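Local structure of arylmalonate decarboxylase (3IXM) at residues E46-V51 against F79-A84; R113-R118 against G205-S210; L122-I127 against C148-I153; A165-L170 against L186-L191. The protein catalyses the decarboxylation of 2-aryl-2-methylmalonates, adding a proton and releasing carbon dioxide to give 2-arylpropionates. The protein carries 1 engineered substitution. All coordinates share one frame; numbering follows the deposited sequence.

Contact 1 of 4, residues E46-V51 against F79-A84; sequences EGYDAV and FYRGAA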
loop_
_atom_site.group_PDB
_atom_site.type_symbol
_atom_site.label_atom_id
_atom_site.label_comp_id
_atom_site.label_asym_id
_atom_site.label_seq_id
_atom_site.Cartn_x
_atom_site.Cartn_y
_atom_site.Cartn_z
ATOM N N GLU A 46 17.986 4.360 -6.135
ATOM C CA GLU A 46 18.924 3.687 -7.019
ATOM C C GLU A 46 19.627 2.553 -6.272
ATOM O O GLU A 46 19.798 2.610 -5.048
ATOM C CB GLU A 46 19.955 4.677 -7.533
ATOM C CG GLU A 46 19.631 5.207 -8.897
ATOM C CD GLU A 46 20.246 6.560 -9.116
ATOM O OE1 GLU A 46 19.815 7.508 -8.414
ATOM O OE2 GLU A 46 21.163 6.661 -9.970
ATOM N N GLY A 47 20.043 1.532 -7.009
ATOM C CA GLY A 47 20.788 0.430 -6.425
ATOM C C GLY A 47 19.945 -0.829 -6.309
ATOM O O GLY A 47 19.665 -1.292 -5.203
ATOM N N TYR A 48 19.547 -1.376 -7.454
ATOM C CA TYR A 48 18.759 -2.604 -7.536
ATOM C C TYR A 48 19.214 -3.631 -6.486
ATOM O O TYR A 48 18.410 -4.047 -5.633
ATOM C CB TYR A 48 18.857 -3.173 -8.957
ATOM C CG TYR A 48 18.005 -4.388 -9.251
ATOM C CD1 TYR A 48 16.863 -4.286 -10.058
ATOM C CD2 TYR A 48 18.351 -5.658 -8.757
ATOM C CE1 TYR A 48 16.085 -5.406 -10.352
ATOM C CE2 TYR A 48 17.561 -6.783 -9.041
ATOM C CZ TYR A 48 16.435 -6.642 -9.834
ATOM O OH TYR A 48 15.655 -7.742 -10.127
ATOM N N ASP A 49 20.500 -4.000 -6.539
ATOM C CA ASP A 49 21.108 -4.981 -5.616
ATOM C C ASP A 49 21.169 -4.543 -4.154
ATOM O O ASP A 49 20.802 -5.312 -3.276
ATOM C CB ASP A 49 22.511 -5.374 -6.077
ATOM C CG ASP A 49 22.494 -6.267 -7.305
ATOM O OD1 ASP A 49 21.470 -6.980 -7.515
ATOM O OD2 ASP A 49 23.513 -6.255 -8.053
ATOM N N ALA A 50 21.632 -3.322 -3.916
ATOM C CA ALA A 50 21.668 -2.719 -2.581
ATOM C C ALA A 50 20.301 -2.714 -1.882
ATOM O O ALA A 50 20.212 -2.999 -0.688
ATOM C CB ALA A 50 22.183 -1.326 -2.675
ATOM N N VAL A 51 19.254 -2.378 -2.637
ATOM C CA VAL A 51 17.889 -2.361 -2.114
ATOM C C VAL A 51 17.467 -3.771 -1.700
ATOM O O VAL A 51 17.025 -3.987 -0.566
ATOM C CB VAL A 51 16.884 -1.761 -3.113
ATOM C CG1 VAL A 51 15.459 -1.905 -2.606
ATOM C CG2 VAL A 51 17.201 -0.261 -3.362
ATOM N N PHE A 79 6.659 -0.890 -6.393
ATOM C CA PHE A 79 6.147 -0.807 -7.762
ATOM C C PHE A 79 7.016 -0.043 -8.746
ATOM O O PHE A 79 6.773 -0.145 -9.962
ATOM C CB PHE A 79 4.679 -0.300 -7.821
ATOM C CG PHE A 79 4.514 1.157 -7.506
ATOM C CD1 PHE A 79 4.982 2.143 -8.398
ATOM C CD2 PHE A 79 3.791 1.555 -6.380
ATOM C CE1 PHE A 79 4.788 3.498 -8.124
ATOM C CE2 PHE A 79 3.582 2.911 -6.087
ATOM C CZ PHE A 79 4.075 3.892 -6.948
ATOM N N TYR A 80 8.016 0.702 -8.257
ATOM C CA TYR A 80 8.641 1.704 -9.115
ATOM C C TYR A 80 9.491 1.083 -10.220
ATOM O O TYR A 80 9.779 1.736 -11.211
ATOM C CB TYR A 80 9.409 2.738 -8.311
ATOM C CG TYR A 80 10.751 2.309 -7.791
ATOM C CD1 TYR A 80 11.892 3.008 -8.172
ATOM C CD2 TYR A 80 10.892 1.236 -6.891
ATOM C CE1 TYR A 80 13.156 2.653 -7.667
ATOM C CE2 TYR A 80 12.158 0.866 -6.404
ATOM C CZ TYR A 80 13.272 1.580 -6.797
ATOM O OH TYR A 80 14.530 1.240 -6.338
ATOM N N ARG A 81 9.842 -0.197 -10.060
ATOM C CA ARG A 81 10.659 -0.892 -11.058
ATOM C C ARG A 81 9.887 -2.025 -11.706
ATOM O O ARG A 81 10.472 -2.949 -12.294
ATOM C CB ARG A 81 11.938 -1.407 -10.410
ATOM C CG ARG A 81 12.892 -0.338 -9.975
ATOM C CD ARG A 81 14.133 -1.015 -9.520
ATOM N NE ARG A 81 15.049 -0.147 -8.792
ATOM C CZ ARG A 81 16.292 0.138 -9.187
ATOM N NH1 ARG A 81 16.774 -0.364 -10.326
ATOM N NH2 ARG A 81 17.060 0.939 -8.452
ATOM N N GLY A 82 8.567 -1.957 -11.600
ATOM C CA GLY A 82 7.694 -2.891 -12.260
ATOM C C GLY A 82 7.573 -4.229 -11.578
ATOM O O GLY A 82 8.176 -4.467 -10.517
ATOM N N ALA A 83 6.809 -5.106 -12.220
ATOM C CA ALA A 83 6.417 -6.397 -11.654
ATOM C C ALA A 83 7.608 -7.303 -11.330
ATOM O O ALA A 83 7.565 -8.031 -10.346
ATOM C CB ALA A 83 5.431 -7.132 -12.622
ATOM N N ALA A 84 8.648 -7.261 -12.165
ATOM C CA ALA A 84 9.807 -8.141 -12.021
ATOM C C ALA A 84 10.512 -7.838 -10.712
ATOM O O ALA A 84 11.110 -8.731 -10.085
ATOM C CB ALA A 84 10.788 -7.946 -13.187
#
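Tyr48 and Arg81 mark the nearest approach of the two backbones, CA to CA 9.0 Å, at a place where each segment is about to enter a helix: Gly47 is the N-cap of helix 48-64, and Gly82, closing a type I beta turn from Phe79, is that of helix 83-97. Arg81 spans the gap. Its chain runs extended from CG to NE (chi2 -174°, chi3 -167°), carrying the guanidinium to the start of the opposing helix. Tyr48 CB lies over one face of that group, 3.8 Å from Arg81 NH1, while the Tyr48 ring is turned 86° to it and receives NH1 at its edge. The other terminal nitrogen, Arg81 NH2, stands 3.4 Å from Gly47 N; both are donors, so this is proximity without a bond, and NH2 instead gives a hydrogen to the carbonyl of Pro45. Within its own segment the arginine leans on Tyr80: Arg81 CG sits 3.6 Å above the centre of the Tyr80 ring, and Arg81 NE donates to Tyr80 OH at 2.9 Å, the oxygen in the guanidinium plane. Since Tyr80 OH also bonds Pro45 O, phenol and guanidinium meet at the same carbonyl. Phe85 adds a cation-pi partner for Arg81 and a ring neighbour for Tyr48. Arg81 thus spans the starts of two helices in the first of the two alpha/beta domains typical of the aspartate/glutamate racemase clan.

Contact 2 of 4, residues R113-R118 against G205-S210; sequences RALGVR and GVPVVS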
loop_
_atom_site.group_PDB
_atom_site.type_symbol
_atom_site.label_atom_id
_atom_site.label_comp_id
_atom_site.label_asym_id
_atom_site.label_seq_id
_atom_site.Cartn_x
_atom_site.Cartn_y
_atom_site.Cartn_z
ATOM N N ARG A 113 -8.270 -6.923 -7.187
ATOM C CA ARG A 113 -8.877 -8.214 -7.605
ATOM C C ARG A 113 -10.047 -8.694 -6.757
ATOM O O ARG A 113 -11.053 -9.180 -7.326
ATOM C CB ARG A 113 -7.830 -9.289 -7.665
ATOM C CG ARG A 113 -6.778 -8.981 -8.662
ATOM C CD ARG A 113 -5.637 -9.866 -8.397
ATOM N NE ARG A 113 -4.580 -9.671 -9.369
ATOM C CZ ARG A 113 -3.325 -10.042 -9.153
ATOM N NH1 ARG A 113 -2.977 -10.592 -7.990
ATOM N NH2 ARG A 113 -2.421 -9.866 -10.095
ATOM N N ALA A 114 -9.932 -8.581 -5.429
ATOM C CA ALA A 114 -10.983 -9.041 -4.517
ATOM C C ALA A 114 -12.254 -8.241 -4.764
ATOM O O ALA A 114 -13.358 -8.731 -4.553
ATOM C CB ALA A 114 -10.552 -8.880 -3.075
ATOM N N LEU A 115 -12.094 -7.001 -5.223
ATOM C CA LEU A 115 -13.257 -6.149 -5.482
ATOM C C LEU A 115 -13.719 -6.219 -6.933
ATOM O O LEU A 115 -14.689 -5.544 -7.305
ATOM C CB LEU A 115 -12.977 -4.686 -5.081
ATOM C CG LEU A 115 -12.807 -4.374 -3.597
ATOM C CD1 LEU A 115 -12.167 -2.989 -3.425
ATOM C CD2 LEU A 115 -14.128 -4.453 -2.830
ATOM N N GLY A 116 -12.988 -6.964 -7.756
ATOM C CA GLY A 116 -13.361 -7.161 -9.160
ATOM C C GLY A 116 -12.956 -6.039 -10.105
ATOM O O GLY A 116 -13.399 -6.009 -11.258
ATOM N N VAL A 117 -12.078 -5.148 -9.638
ATOM C CA VAL A 117 -11.728 -3.947 -10.388
ATOM C C VAL A 117 -10.760 -4.268 -11.514
ATOM O O VAL A 117 -9.727 -4.861 -11.270
ATOM C CB VAL A 117 -11.127 -2.866 -9.419
ATOM C CG1 VAL A 117 -10.675 -1.606 -10.166
ATOM C CG2 VAL A 117 -12.164 -2.492 -8.375
ATOM N N ARG A 118 -11.071 -3.873 -12.744
ATOM C CA ARG A 118 -10.017 -3.843 -13.765
ATOM C C ARG A 118 -9.806 -2.566 -14.523
ATOM O O ARG A 118 -8.863 -2.475 -15.300
ATOM C CB ARG A 118 -10.170 -4.931 -14.800
ATOM C CG ARG A 118 -11.511 -5.570 -14.930
ATOM C CD ARG A 118 -11.250 -7.027 -15.213
ATOM N NE ARG A 118 -10.118 -7.230 -16.137
ATOM C CZ ARG A 118 -8.961 -7.828 -15.825
ATOM N NH1 ARG A 118 -8.748 -8.301 -14.596
ATOM N NH2 ARG A 118 -8.014 -7.965 -16.747
ATOM N N GLY A 205 -20.464 5.054 -5.503
ATOM C CA GLY A 205 -20.970 3.712 -5.830
ATOM C C GLY A 205 -19.968 2.829 -6.546
ATOM O O GLY A 205 -20.310 1.974 -7.395
ATOM N N VAL A 206 -18.702 3.026 -6.203
ATOM C CA VAL A 206 -17.626 2.318 -6.837
ATOM C C VAL A 206 -16.603 2.018 -5.703
ATOM O O VAL A 206 -16.380 2.885 -4.861
ATOM C CB VAL A 206 -17.101 3.226 -7.974
ATOM C CG1 VAL A 206 -15.728 3.770 -7.716
ATOM C CG2 VAL A 206 -17.321 2.648 -9.366
ATOM N N PRO A 207 -16.018 0.800 -5.660
ATOM C CA PRO A 207 -15.200 0.453 -4.481
ATOM C C PRO A 207 -13.807 1.117 -4.524
ATOM O O PRO A 207 -13.275 1.400 -5.609
ATOM C CB PRO A 207 -15.066 -1.070 -4.594
ATOM C CG PRO A 207 -15.040 -1.303 -6.052
ATOM C CD PRO A 207 -16.017 -0.291 -6.650
ATOM N N VAL A 208 -13.241 1.353 -3.355
ATOM C CA VAL A 208 -11.939 2.009 -3.226
ATOM C C VAL A 208 -10.944 1.091 -2.512
ATOM O O VAL A 208 -11.268 0.514 -1.449
ATOM C CB VAL A 208 -12.097 3.332 -2.424
ATOM C CG1 VAL A 208 -10.735 3.962 -2.093
ATOM C CG2 VAL A 208 -12.985 4.280 -3.162
ATOM N N VAL A 209 -9.733 0.981 -3.078
ATOM C CA VAL A 209 -8.609 0.343 -2.386
ATOM C C VAL A 209 -7.640 1.452 -1.963
ATOM O O VAL A 209 -7.216 2.264 -2.814
ATOM C CB VAL A 209 -7.878 -0.636 -3.336
ATOM C CG1 VAL A 209 -6.546 -1.149 -2.742
ATOM C CG2 VAL A 209 -8.819 -1.829 -3.689
ATOM N N SER A 210 -7.321 1.512 -0.680
ATOM C CA SER A 210 -6.232 2.401 -0.218
ATOM C C SER A 210 -5.003 1.591 0.122
ATOM O O SER A 210 -5.073 0.620 0.908
ATOM C CB SER A 210 -6.677 3.220 0.990
ATOM O OG SER A 210 -5.663 4.093 1.411
#
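Leu115 reaches Pro207 and Val209 because its CG is set opposite its own carbonyl carbon (chi1 -68°) and its second torsion is extended (chi2 165°), which drives CD1 forward between the two. Val117 uses a related setting: CG1 is opposite the backbone N (chi1 177°), so that the other branch, CG2, is the one offered to the proline ring. CD1 of Leu115 touches Val209 CG2 at 3.6 Å and Pro207 CB at 3.7 Å, and its twin CD2 keeps to the same proline carbon at 3.9 Å. The leucine and the proline slide past each other in opposite directions, as do Val117 and Pro207, where Val117 CG2 meets Pro207 CG at 3.9 Å. Pro207 is therefore gripped at two ring carbons, CB by the leucine and CG by the valine. Leu115 and Val117 are presented by a helix end: Gly116, at positive phi, closes helix 104-114 in a Schellman motif and frees the chain to turn toward strand 119-124 of the second parallel sheet. Strand 208-210, just beyond Pro207, is an outermost strand of that same sheet, so the contact packs a helix terminus against the sheet's edge. The side-chain contacts are apolar. Helix 235-238 closes over them, Arg235 touching both Leu115 and Pro207 and Leu236 touching Leu115. On the far side of the strand, Val208 points away from Leu115 and packs on Val200 of helix 196-204.

Contact 3 of 4, residues L122-I127 against C148-I153; sequences LATAYI and CRSLGI. With SO4 (sulfate ion), chain B.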
loop_
_atom_site.group_PDB
_atom_site.type_symbol
_atom_site.label_atom_id
_atom_site.label_comp_id
_atom_site.label_asym_id
_atom_site.label_seq_id
_atom_site.Cartn_x
_atom_site.Cartn_y
_atom_site.Cartn_z
ATOM N N LEU A 122 -6.740 6.503 -10.523
ATOM C CA LEU A 122 -5.729 6.699 -9.484
ATOM C C LEU A 122 -5.944 8.024 -8.786
ATOM O O LEU A 122 -6.187 9.046 -9.419
ATOM C CB LEU A 122 -4.308 6.633 -10.061
ATOM C CG LEU A 122 -4.032 5.446 -10.988
ATOM C CD1 LEU A 122 -2.588 5.503 -11.380
ATOM C CD2 LEU A 122 -4.307 4.177 -10.259
ATOM N N ALA A 123 -5.850 7.987 -7.467
ATOM C CA ALA A 123 -5.881 9.189 -6.647
ATOM C C ALA A 123 -4.630 9.108 -5.755
ATOM O O ALA A 123 -4.562 8.278 -4.890
ATOM C CB ALA A 123 -7.167 9.204 -5.817
ATOM N N THR A 124 -3.624 9.931 -6.005
ATOM C CA THR A 124 -2.368 9.745 -5.290
ATOM C C THR A 124 -1.771 11.027 -4.702
ATOM O O THR A 124 -2.268 12.133 -4.929
ATOM C CB THR A 124 -1.281 9.143 -6.199
ATOM O OG1 THR A 124 -0.745 10.204 -6.988
ATOM C CG2 THR A 124 -1.846 7.972 -7.071
ATOM N N ALA A 125 -0.717 10.850 -3.920
ATOM C CA ALA A 125 0.092 11.992 -3.442
ATOM C C ALA A 125 1.497 11.919 -4.044
ATOM O O ALA A 125 2.456 12.389 -3.440
ATOM C CB ALA A 125 0.185 11.947 -1.943
ATOM N N TYR A 126 1.637 11.286 -5.209
ATOM C CA TYR A 126 2.962 11.156 -5.816
ATOM C C TYR A 126 3.283 12.240 -6.864
ATOM O O TYR A 126 2.414 12.966 -7.336
ATOM C CB TYR A 126 3.120 9.790 -6.489
ATOM C CG TYR A 126 2.762 8.552 -5.665
ATOM C CD1 TYR A 126 3.329 8.335 -4.399
ATOM C CD2 TYR A 126 1.906 7.567 -6.171
ATOM C CE1 TYR A 126 3.021 7.162 -3.630
ATOM C CE2 TYR A 126 1.602 6.371 -5.403
ATOM C CZ TYR A 126 2.161 6.205 -4.132
ATOM O OH TYR A 126 1.911 5.061 -3.360
ATOM N N ILE A 127 4.552 12.329 -7.245
ATOM C CA ILE A 127 4.925 13.202 -8.387
ATOM C C ILE A 127 4.654 12.462 -9.710
ATOM O O ILE A 127 4.449 11.246 -9.724
ATOM C CB ILE A 127 6.389 13.693 -8.271
ATOM C CG1 ILE A 127 7.365 12.512 -8.349
ATOM C CG2 ILE A 127 6.571 14.574 -6.996
ATOM C CD1 ILE A 127 8.883 12.965 -8.476
ATOM N N CYS A 148 -5.509 9.730 -13.518
ATOM C CA CYS A 148 -4.879 9.965 -12.209
ATOM C C CYS A 148 -5.085 11.422 -11.850
ATOM O O CYS A 148 -4.949 12.318 -12.701
ATOM C CB CYS A 148 -3.390 9.603 -12.238
ATOM S SG CYS A 148 -2.464 9.796 -10.635
ATOM N N ARG A 149 -5.437 11.641 -10.595
ATOM C CA ARG A 149 -5.417 12.969 -10.000
ATOM C C ARG A 149 -4.578 12.912 -8.735
ATOM O O ARG A 149 -4.682 11.939 -7.967
ATOM C CB ARG A 149 -6.827 13.392 -9.641
ATOM C CG ARG A 149 -6.912 14.871 -9.131
ATOM C CD ARG A 149 -6.858 15.877 -10.259
ATOM N NE ARG A 149 -7.273 17.210 -9.782
ATOM C CZ ARG A 149 -8.415 17.819 -10.096
ATOM N NH1 ARG A 149 -9.279 17.274 -10.932
ATOM N NH2 ARG A 149 -8.677 19.004 -9.575
ATOM N N SER A 150 -3.736 13.921 -8.534
ATOM C CA SER A 150 -2.798 13.917 -7.392
ATOM C C SER A 150 -2.945 15.132 -6.507
ATOM O O SER A 150 -3.312 16.198 -6.983
ATOM C CB SER A 150 -1.344 13.825 -7.889
ATOM O OG SER A 150 -1.220 12.666 -8.671
ATOM N N LEU A 151 -2.633 14.977 -5.226
ATOM C CA LEU A 151 -2.740 16.085 -4.242
ATOM C C LEU A 151 -1.788 17.235 -4.531
ATOM O O LEU A 151 -2.108 18.401 -4.246
ATOM C CB LEU A 151 -2.452 15.569 -2.815
ATOM C CG LEU A 151 -3.588 14.767 -2.161
ATOM C CD1 LEU A 151 -3.124 14.298 -0.773
ATOM C CD2 LEU A 151 -4.778 15.682 -2.002
ATOM N N GLY A 152 -0.605 16.889 -5.042
ATOM C CA GLY A 152 0.398 17.886 -5.489
ATOM C C GLY A 152 0.986 18.712 -4.356
ATOM O O GLY A 152 1.301 19.900 -4.557
ATOM N N ILE A 153 1.126 18.076 -3.184
ATOM C CA ILE A 153 1.684 18.728 -1.963
ATOM C C ILE A 153 3.030 18.134 -1.544
ATOM O O ILE A 153 3.324 16.957 -1.827
ATOM C CB ILE A 153 0.689 18.646 -0.731
ATOM C CG1 ILE A 153 0.423 17.179 -0.355
ATOM C CG2 ILE A 153 -0.611 19.463 -1.000
ATOM C CD1 ILE A 153 -0.525 16.960 0.828
HETATM S S SO4 B . 3.890 4.868 -0.405
HETATM O O1 SO4 B . 2.522 5.180 -0.888
HETATM O O2 SO4 B . 4.840 4.617 -1.493
HETATM O O3 SO4 B . 4.367 6.047 0.318
HETATM O O4 SO4 B . 3.800 3.662 0.455
HETATM O O HOH W 1 1.753 15.354 -3.157
HETATM O O HOH W 2 1.018 14.732 -5.697
#
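Leu122, Thr124, Cys148 and Ser150 share one face of two neighbouring parallel strands, the paired strands of a beta-alpha-beta unit whose helix 128-140 packs against that face. The axes of strands 122-124 and 148-150 run 15° from parallel, and the backbone ladder continues past the strands to Leu151 N, which donates to Thr124 O at 2.9 Å. Cys148 SG, opposite its backbone N (chi1 -178°), lies alongside the neighbouring strand, 3.7 Å from Leu122 CB and 4.1 Å from Thr124 CG2. Two residues further along the same face, apolar contact gives way to a hydroxyl pair. Thr124 turns its methyl toward the sulfur and OG1 toward Ser150, whose OG donates to Thr124 OG1 at 3.0 Å. Tyr126 N donates to the same oxygen with an N-H...O angle of 170°, forming an ST turn that bends the chain as it leaves the strand. Asn131 of the connecting helix completes the cluster, taking a bond from Thr124 OG1 through OD1 and giving a weak one to Ser150 OG through ND2. Thr124 OG1 is thus gripped by three partners. Past the strands the segments separate and two waters fill in: one donates to both Ala125 O and Ile153 O, the other links Tyr126 O to Gly152 N. On Ala125's side, its CB touches Leu151 CD1. Tyr126 itself reaches the sulfate, probably from the crystallisation liquor, which also binds Thr75 N and Ser76 N, a setting consistent with a carboxylate site. Tyr126 OH, also bonded to Ser187 OG, donates to sulfate O1 at 2.5 Å, with that oxygen at the ring edge, in the ring plane.

Contact 4 of 4, residues A165-L170 against L186-L191; sequences ATLVDL and LSCGGL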
loop_
_atom_site.group_PDB
_atom_site.type_symbol
_atom_site.label_atom_id
_atom_site.label_comp_id
_atom_site.label_asym_id
_atom_site.label_seq_id
_atom_site.Cartn_x
_atom_site.Cartn_y
_atom_site.Cartn_z
ATOM N N ALA A 165 -12.018 15.110 4.158
ATOM C CA ALA A 165 -12.657 15.799 3.033
ATOM C C ALA A 165 -11.721 15.975 1.806
ATOM O O ALA A 165 -12.161 15.851 0.671
ATOM C CB ALA A 165 -13.187 17.176 3.471
ATOM N N THR A 166 -10.475 16.357 2.057
ATOM C CA THR A 166 -9.450 16.594 0.986
ATOM C C THR A 166 -9.316 15.301 0.148
ATOM O O THR A 166 -9.267 15.347 -1.109
ATOM C CB THR A 166 -8.093 16.926 1.631
ATOM O OG1 THR A 166 -8.271 18.046 2.502
ATOM C CG2 THR A 166 -7.009 17.300 0.597
ATOM N N LEU A 167 -9.290 14.172 0.845
ATOM C CA LEU A 167 -9.043 12.873 0.191
ATOM C C LEU A 167 -10.304 12.388 -0.522
ATOM O O LEU A 167 -10.234 11.782 -1.589
ATOM C CB LEU A 167 -8.555 11.835 1.196
ATOM C CG LEU A 167 -7.163 12.137 1.820
ATOM C CD1 LEU A 167 -6.899 11.239 2.990
ATOM C CD2 LEU A 167 -5.970 12.100 0.815
ATOM N N VAL A 168 -11.468 12.688 0.055
ATOM C CA VAL A 168 -12.714 12.350 -0.621
ATOM C C VAL A 168 -12.838 13.145 -1.928
ATOM O O VAL A 168 -13.191 12.578 -2.966
ATOM C CB VAL A 168 -13.947 12.655 0.296
ATOM C CG1 VAL A 168 -15.239 12.499 -0.507
ATOM C CG2 VAL A 168 -13.959 11.683 1.500
ATOM N N ASP A 169 -12.585 14.455 -1.859
ATOM C CA ASP A 169 -12.676 15.311 -3.024
ATOM C C ASP A 169 -11.684 14.854 -4.084
ATOM O O ASP A 169 -12.013 14.828 -5.287
ATOM C CB ASP A 169 -12.412 16.776 -2.657
ATOM C CG ASP A 169 -13.553 17.380 -1.817
ATOM O OD1 ASP A 169 -13.341 18.467 -1.235
ATOM O OD2 ASP A 169 -14.632 16.733 -1.733
ATOM N N LEU A 170 -10.473 14.525 -3.637
ATOM C CA LEU A 170 -9.479 13.949 -4.543
ATOM C C LEU A 170 -10.034 12.725 -5.336
ATOM O O LEU A 170 -9.860 12.610 -6.566
ATOM C CB LEU A 170 -8.205 13.577 -3.763
ATOM C CG LEU A 170 -7.100 13.045 -4.690
ATOM C CD1 LEU A 170 -6.468 14.236 -5.458
ATOM C CD2 LEU A 170 -6.089 12.319 -3.846
ATOM N N LEU A 186 -6.609 4.625 -4.066
ATOM C CA LEU A 186 -6.142 5.764 -3.283
ATOM C C LEU A 186 -4.751 5.387 -2.754
ATOM O O LEU A 186 -4.631 4.518 -1.906
ATOM C CB LEU A 186 -7.117 6.034 -2.115
ATOM C CG LEU A 186 -6.834 7.213 -1.150
ATOM C CD1 LEU A 186 -6.692 8.546 -1.953
ATOM C CD2 LEU A 186 -7.992 7.364 -0.173
ATOM N N SER A 187 -3.712 6.010 -3.277
ATOM C CA SER A 187 -2.360 5.685 -2.860
ATOM C C SER A 187 -1.684 6.980 -2.394
ATOM O O SER A 187 -1.035 7.703 -3.156
ATOM C CB SER A 187 -1.608 4.978 -3.993
ATOM O OG SER A 187 -0.442 4.332 -3.490
ATOM N N CYS A 188 -1.894 7.272 -1.122
ATOM C CA CYS A 188 -1.597 8.591 -0.561
ATOM C C CYS A 188 -0.654 8.292 0.602
ATOM O O CYS A 188 -1.005 8.377 1.797
ATOM C CB CYS A 188 -2.904 9.290 -0.155
ATOM S SG CYS A 188 -3.663 10.341 -1.516
ATOM N N GLY A 189 0.566 7.895 0.230
ATOM C CA GLY A 189 1.596 7.526 1.214
ATOM C C GLY A 189 1.722 8.531 2.345
ATOM O O GLY A 189 1.943 9.737 2.113
ATOM N N GLY A 190 1.574 8.055 3.574
ATOM C CA GLY A 190 1.841 8.937 4.713
ATOM C C GLY A 190 0.617 9.703 5.238
ATOM O O GLY A 190 0.718 10.451 6.210
ATOM N N LEU A 191 -0.519 9.557 4.574
ATOM C CA LEU A 191 -1.734 10.303 4.984
ATOM C C LEU A 191 -2.755 9.333 5.511
ATOM O O LEU A 191 -2.647 8.134 5.270
ATOM C CB LEU A 191 -2.322 11.067 3.809
ATOM C CG LEU A 191 -1.359 12.098 3.267
ATOM C CD1 LEU A 191 -1.870 12.628 1.966
ATOM C CD2 LEU A 191 -1.218 13.207 4.285
#
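Leu167 and Leu170, one helical turn apart, both bring CD2 to the sulfur of Cys188, and this is the close part of the contact: Cys188 SG lies 3.7 Å from Leu167 CD2 and 3.9 Å from Leu170 CD2. The two leucines get there by different first torsions. Leu167 has CG opposite its carbonyl carbon (chi1 -66°), whereas Leu170 has CG opposite its backbone N (chi1 -177°), and their methyls therefore converge on one atom from successive turns. Around that focus the packing slackens. Leu186 CD1 comes to Leu170 CD2 at 4.3 Å, and Leu191 CD1 keeps the same distance from Leu167 CD2, so one leucine of the second segment attends each leucine of the helix. Backbones stay well apart, 8.4 Å between the CA atoms of Leu167 and Leu186, and side chains alone bridge the interval. The solvent side is quite different in kind: Gly189 and Gly190, both exposed, form the middle of a type II beta turn, which Leu191 N closes by donating to Cys188 O at 3.1 Å. Through this turn the chain reverses and returns Leu191 to the interior. Ser187, in contrast, reaches Tyr126 and Ser211 with its OG and takes no part in the apolar patch. Leu170 and Leu186 both rest on Ala123 of the adjacent strand, which places helix 164-177 against one face of the sheet, the layered packing of helix on parallel strands that defines an alpha/beta domain.

Contact 1 belongs to the first parallel-sheet domain and is partly open, relying on an arginine and aromatic rings. Contacts 2, 3 and 4 all reach the second sheet. Contacts 2 and 4 are buried and apolar, and meet where Val209 O probably bonds Leu186 N, 2.7 Å away, in adjoining strands. Contact 3, partly buried, pairs strands through backbone and hydroxyl bonds; it is the close neighbour of contact 4, their centres about 8 Å apart, with Ala123 and Ser187 paired between them. One place where the domains meet is Phe79 of contact 1, whose CZ packs 3.8 Å from Tyr126 CE2 of contact 3, on the ring whose hydroxyl holds the sulfate.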